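Local coordinates for solute-binding protein (Thermoactinomyces vulgaris, PDB 2ZYO) that binds maltodextrins such as maltotetraose and probably cyclodextrins, consistent with a role as the extracellular sugar receptor of a carbohydrate transporter, at residues L180-K184 with Q210-V215; A186-K190 with I353-V359. One frame throughout, in Å; residues are numbered along the deposited sequence.

Contact 1: residues L180-K184 with Q210-V215; sequences LFAAK and QGMNEV
Phe181 lays one face of its ring over the backbone at Gly211, where helices 174-183 and 206-220 come close together. The CA of Gly211 sits 4.3 Å from the centroid of the Phe181 ring, a CH-pi contact only 17° off the ring normal. With no side chain at Gly211 the two backbones come remarkably near, CA of Phe181 to CA of Gly211 being 4.2 Å; a CB at Gly211 would run into CD1 of the ring. Farther along the ring, CZ of Phe181 touches CB of Met212 and CE2 lies 3.9 Å from CG2 of Val215. Leu180 shares that methyl, its CD1 lying 4.0 Å from CG2 of Val215, while its CD2 rests against CB of Glu214.

Lys184 takes the other flank of the glycine. Its CG packs 3.5 Å from the N of Gly211 and also touches CB of Gln210. A bend at chi2 (-54°) followed by two extended torsions carries the chain past the glycine to Glu214, where NZ of Lys184 forms a salt bridge of 2.9 Å to the anti lone pair of OE2 of Glu214. Both charges have second partners: Asp271 for Lys184, and Lys217 for OE1 of Glu214. The O of Leu180, buried beside CA of Gly211, has no hydrogen-bonding partner in the model.

Outside this shell, Phe174 meets the Phe181 ring edge-to-face, and helices 360-371 and 377-394 pack on Met212. The arrangement is a glycine-mediated close helix-helix contact, finished by a salt bridge, in the solute-binding protein fold; the Phe181 side chain lies about 12 Å from a bound glucose unit.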
loop_
_atom_site.group_PDB
_atom_site.type_symbol
_atom_site.label_atom_id
_atom_site.label_comp_id
_atom_site.label_asym_id
_atom_site.label_seq_id
_atom_site.Cartn_x
_atom_site.Cartn_y
_atom_site.Cartn_z
ATOM N N LEU A 180 10.462 4.439 10.499
ATOM C CA LEU A 180 11.472 4.504 11.558
ATOM C C LEU A 180 12.674 3.616 11.247
ATOM O O LEU A 180 13.811 3.979 11.546
ATOM C CB LEU A 180 10.870 4.129 12.917
ATOM C CG LEU A 180 9.768 5.045 13.466
ATOM C CD1 LEU A 180 9.072 4.413 14.665
ATOM C CD2 LEU A 180 10.321 6.417 13.831
ATOM N N PHE A 181 12.416 2.454 10.650
ATOM C CA PHE A 181 13.480 1.539 10.240
ATOM C C PHE A 181 14.216 2.065 9.011
ATOM O O PHE A 181 15.447 2.069 8.972
ATOM C CB PHE A 181 12.916 0.137 9.987
ATOM C CG PHE A 181 12.481 -0.571 11.242
ATOM C CD1 PHE A 181 13.330 -1.472 11.871
ATOM C CD2 PHE A 181 11.227 -0.332 11.798
ATOM C CE1 PHE A 181 12.938 -2.134 13.035
ATOM C CE2 PHE A 181 10.822 -0.986 12.966
ATOM C CZ PHE A 181 11.679 -1.888 13.583
ATOM N N ALA A 182 13.455 2.529 8.020
ATOM C CA ALA A 182 14.027 3.100 6.798
ATOM C C ALA A 182 14.914 4.312 7.089
ATOM O O ALA A 182 15.948 4.497 6.444
ATOM C CB ALA A 182 12.926 3.469 5.818
ATOM N N ALA A 183 14.511 5.123 8.070
ATOM C CA ALA A 183 15.280 6.298 8.492
ATOM C C ALA A 183 16.694 5.933 8.935
ATOM O O ALA A 183 17.633 6.706 8.742
ATOM C CB ALA A 183 14.555 7.028 9.612
ATOM N N LYS A 184 16.838 4.748 9.526
ATOM C CA LYS A 184 18.128 4.292 10.038
ATOM C C LYS A 184 18.945 3.552 8.979
ATOM O O LYS A 184 20.108 3.216 9.213
ATOM C CB LYS A 184 17.934 3.408 11.275
ATOM C CG LYS A 184 16.978 3.977 12.322
ATOM C CD LYS A 184 17.363 5.385 12.763
ATOM C CE LYS A 184 16.269 6.002 13.611
ATOM N NZ LYS A 184 16.628 7.374 14.072
ATOM N N GLN A 210 18.452 0.152 15.694
ATOM C CA GLN A 210 18.224 1.588 15.879
ATOM C C GLN A 210 16.777 1.980 15.574
ATOM O O GLN A 210 16.207 2.845 16.245
ATOM C CB GLN A 210 19.199 2.422 15.038
ATOM C CG GLN A 210 20.677 2.168 15.347
ATOM C CD GLN A 210 21.045 2.457 16.791
ATOM O OE1 GLN A 210 21.475 1.565 17.525
ATOM N NE2 GLN A 210 20.873 3.702 17.206
ATOM N N GLY A 211 16.192 1.339 14.562
ATOM C CA GLY A 211 14.784 1.536 14.222
ATOM C C GLY A 211 13.862 1.076 15.337
ATOM O O GLY A 211 12.942 1.796 15.729
ATOM N N MET A 212 14.119 -0.125 15.857
ATOM C CA MET A 212 13.321 -0.683 16.955
ATOM C C MET A 212 13.505 0.104 18.259
ATOM O O MET A 212 12.607 0.129 19.105
ATOM C CB MET A 212 13.638 -2.171 17.158
ATOM C CG MET A 212 12.747 -2.887 18.181
ATOM S SD MET A 212 10.985 -2.905 17.769
ATOM C CE MET A 212 10.866 -4.457 16.889
ATOM N N ASN A 213 14.664 0.742 18.418
ATOM C CA ASN A 213 14.885 1.637 19.555
ATOM C C ASN A 213 13.924 2.822 19.531
ATOM O O ASN A 213 13.480 3.293 20.583
ATOM C CB ASN A 213 16.329 2.142 19.587
ATOM C CG ASN A 213 17.314 1.087 20.059
ATOM O OD1 ASN A 213 16.930 0.015 20.519
ATOM N ND2 ASN A 213 18.598 1.392 19.941
ATOM N N GLU A 214 13.608 3.303 18.329
ATOM C CA GLU A 214 12.625 4.373 18.167
ATOM C C GLU A 214 11.225 3.867 18.507
ATOM O O GLU A 214 10.470 4.544 19.201
ATOM C CB GLU A 214 12.654 4.947 16.745
ATOM C CG GLU A 214 13.952 5.660 16.372
ATOM C CD GLU A 214 14.030 7.102 16.866
ATOM O OE1 GLU A 214 13.388 7.443 17.885
ATOM O OE2 GLU A 214 14.750 7.903 16.229
ATOM N N VAL A 215 10.894 2.672 18.018
ATOM C CA VAL A 215 9.626 2.010 18.340
ATOM C C VAL A 215 9.438 1.910 19.857
ATOM O O VAL A 215 8.382 2.272 20.387
ATOM C CB VAL A 215 9.543 0.598 17.693
ATOM C CG1 VAL A 215 8.334 -0.181 18.208
ATOM C CG2 VAL A 215 9.509 0.708 16.171
#

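Contact 2: residues A186-K190 with I353-V359; sequences AAVFK and IPEMGVV
The loop leading into helix 360-371, a helix that carries sugar-pocket residues, is joined here to the start of the two-stranded antiparallel sheet 189-192/195-201 through a small hydrophobic core with a Met-aromatic contact. Phe189 is its centre. CD1 of Ile353 stands over the middle of the ring, 3.8 Å from the Phe189 centroid and 13° off the normal, a well-centred CH-pi contact. With chi1 at 65° CG1 of Ile353 is wedged against both backbone neighbours of CA, and the extended chi2 then carries CD1 out over the ring. The sulfur of Met356 comes in obliquely instead, SD lying 3.8 Å from CE2 of Phe189. CZ of Phe189 meets CG2 of Val359 at 3.7 Å and also touches CB of Glu355.

Val188 adds a second point of contact: its CG1 packs 3.6 Å from SD of Met356, so the sulfur touches both neighbouring side chains, and the same methyl approaches CG1 of Val359 at 4.2 Å. An alanine in place of Phe189 would remove the ring and would probably open a gap beneath the Ile353 methyl, depriving Met356 of its aromatic partner.

Around this core, Leu196 and Ile201 of strand 195-201 also pack on Phe189, Tyr117 of strand 116-117 lies against Ile353, and helix 377-394 packs on Glu355 and Val359 through Ile392 and Met388.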
loop_
_atom_site.group_PDB
_atom_site.type_symbol
_atom_site.label_atom_id
_atom_site.label_comp_id
_atom_site.label_asym_id
_atom_site.label_seq_id
_atom_site.Cartn_x
_atom_site.Cartn_y
_atom_site.Cartn_z
ATOM N N ALA A 186 17.707 0.668 7.487
ATOM C CA ALA A 186 17.334 -0.744 7.560
ATOM C C ALA A 186 16.452 -1.161 6.389
ATOM O O ALA A 186 15.597 -0.393 5.939
ATOM C CB ALA A 186 16.637 -1.043 8.878
ATOM N N ALA A 187 16.671 -2.383 5.908
ATOM C CA ALA A 187 15.876 -2.960 4.827
ATOM C C ALA A 187 15.257 -4.280 5.282
ATOM O O ALA A 187 15.764 -4.923 6.205
ATOM C CB ALA A 187 16.744 -3.174 3.593
ATOM N N VAL A 188 14.159 -4.680 4.642
ATOM C CA VAL A 188 13.560 -5.989 4.905
ATOM C C VAL A 188 14.409 -7.078 4.244
ATOM O O VAL A 188 14.936 -7.958 4.925
ATOM C CB VAL A 188 12.094 -6.086 4.415
ATOM C CG1 VAL A 188 11.485 -7.411 4.848
ATOM C CG2 VAL A 188 11.263 -4.920 4.944
ATOM N N PHE A 189 14.533 -7.003 2.920
ATOM C CA PHE A 189 15.410 -7.885 2.151
ATOM C C PHE A 189 16.432 -7.038 1.406
ATOM O O PHE A 189 16.120 -5.928 0.972
ATOM C CB PHE A 189 14.612 -8.707 1.132
ATOM C CG PHE A 189 13.557 -9.589 1.740
ATOM C CD1 PHE A 189 13.902 -10.788 2.359
ATOM C CD2 PHE A 189 12.214 -9.234 1.671
ATOM C CE1 PHE A 189 12.925 -11.612 2.914
ATOM C CE2 PHE A 189 11.232 -10.051 2.224
ATOM C CZ PHE A 189 11.588 -11.241 2.846
ATOM N N LYS A 190 17.647 -7.559 1.254
ATOM C CA LYS A 190 18.671 -6.872 0.470
ATOM C C LYS A 190 18.264 -6.824 -1.000
ATOM O O LYS A 190 17.979 -7.859 -1.609
ATOM C CB LYS A 190 20.035 -7.549 0.633
ATOM C CG LYS A 190 21.155 -6.982 -0.248
ATOM C CD LYS A 190 21.496 -5.534 0.096
ATOM C CE LYS A 190 22.688 -5.029 -0.709
ATOM N NZ LYS A 190 22.454 -5.078 -2.182
ATOM N N ILE A 353 7.779 -10.222 -3.173
ATOM C CA ILE A 353 8.231 -11.617 -3.198
ATOM C C ILE A 353 7.424 -12.459 -2.198
ATOM O O ILE A 353 6.987 -11.937 -1.171
ATOM C CB ILE A 353 9.765 -11.755 -2.960
ATOM C CG1 ILE A 353 10.167 -11.284 -1.553
ATOM C CG2 ILE A 353 10.541 -11.003 -4.043
ATOM C CD1 ILE A 353 11.556 -11.742 -1.121
ATOM N N PRO A 354 7.200 -13.755 -2.508
ATOM C CA PRO A 354 6.376 -14.596 -1.630
ATOM C C PRO A 354 6.857 -14.625 -0.179
ATOM O O PRO A 354 6.040 -14.708 0.741
ATOM C CB PRO A 354 6.501 -15.988 -2.260
ATOM C CG PRO A 354 6.794 -15.722 -3.693
ATOM C CD PRO A 354 7.673 -14.504 -3.688
ATOM N N GLU A 355 8.170 -14.532 0.013
ATOM C CA GLU A 355 8.778 -14.592 1.342
ATOM C C GLU A 355 8.344 -13.469 2.289
ATOM O O GLU A 355 8.394 -13.634 3.507
ATOM C CB GLU A 355 10.303 -14.642 1.231
ATOM C CG GLU A 355 10.834 -15.952 0.653
ATOM C CD GLU A 355 10.780 -16.020 -0.869
ATOM O OE1 GLU A 355 10.521 -14.984 -1.524
ATOM O OE2 GLU A 355 11.003 -17.122 -1.413
ATOM N N MET A 356 7.914 -12.334 1.738
ATOM C CA MET A 356 7.412 -11.236 2.568
ATOM C C MET A 356 6.181 -11.652 3.379
ATOM O O MET A 356 5.956 -11.146 4.480
ATOM C CB MET A 356 7.105 -9.996 1.723
ATOM C CG MET A 356 6.778 -8.753 2.548
ATOM S SD MET A 356 8.160 -8.206 3.571
ATOM C CE MET A 356 7.348 -7.070 4.692
ATOM N N GLY A 357 5.402 -12.586 2.833
ATOM C CA GLY A 357 4.192 -13.082 3.490
ATOM C C GLY A 357 4.393 -13.592 4.907
ATOM O O GLY A 357 3.513 -13.440 5.757
ATOM N N VAL A 358 5.555 -14.189 5.163
ATOM C CA VAL A 358 5.848 -14.767 6.477
ATOM C C VAL A 358 6.697 -13.843 7.360
ATOM O O VAL A 358 7.099 -14.224 8.460
ATOM C CB VAL A 358 6.501 -16.172 6.366
ATOM C CG1 VAL A 358 5.546 -17.155 5.694
ATOM C CG2 VAL A 358 7.832 -16.105 5.625
ATOM N N VAL A 359 6.961 -12.632 6.872
ATOM C CA VAL A 359 7.724 -11.642 7.635
ATOM C C VAL A 359 6.840 -10.921 8.657
ATOM O O VAL A 359 7.267 -10.691 9.792
ATOM C CB VAL A 359 8.444 -10.619 6.706
ATOM C CG1 VAL A 359 8.965 -9.411 7.493
ATOM C CG2 VAL A 359 9.583 -11.292 5.962
#

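Contacts 1 and 2 have centres about 17 Å apart and interlock along the chain: 180-184, 186-190, 210-215, then 353-359. Helix 174-183 runs almost directly into strand 189-192, and the turn between them brings the N of Ala186 to 3.0 Å from the O of Phe181, a probable hydrogen bond that ties the two contacts together. Helices 360-371 and 377-394 serve both, packing on Met212 in contact 1, while the first follows 353-359 and the second packs on it in contact 2. Pocket residues Tyr175, Tyr176, Trp360 and Asn364 lie on helix 174-183, part of contact 1, and helix 360-371, entered from contact 2, so both probably bear on how the framework behind the maltotetraose site is held together.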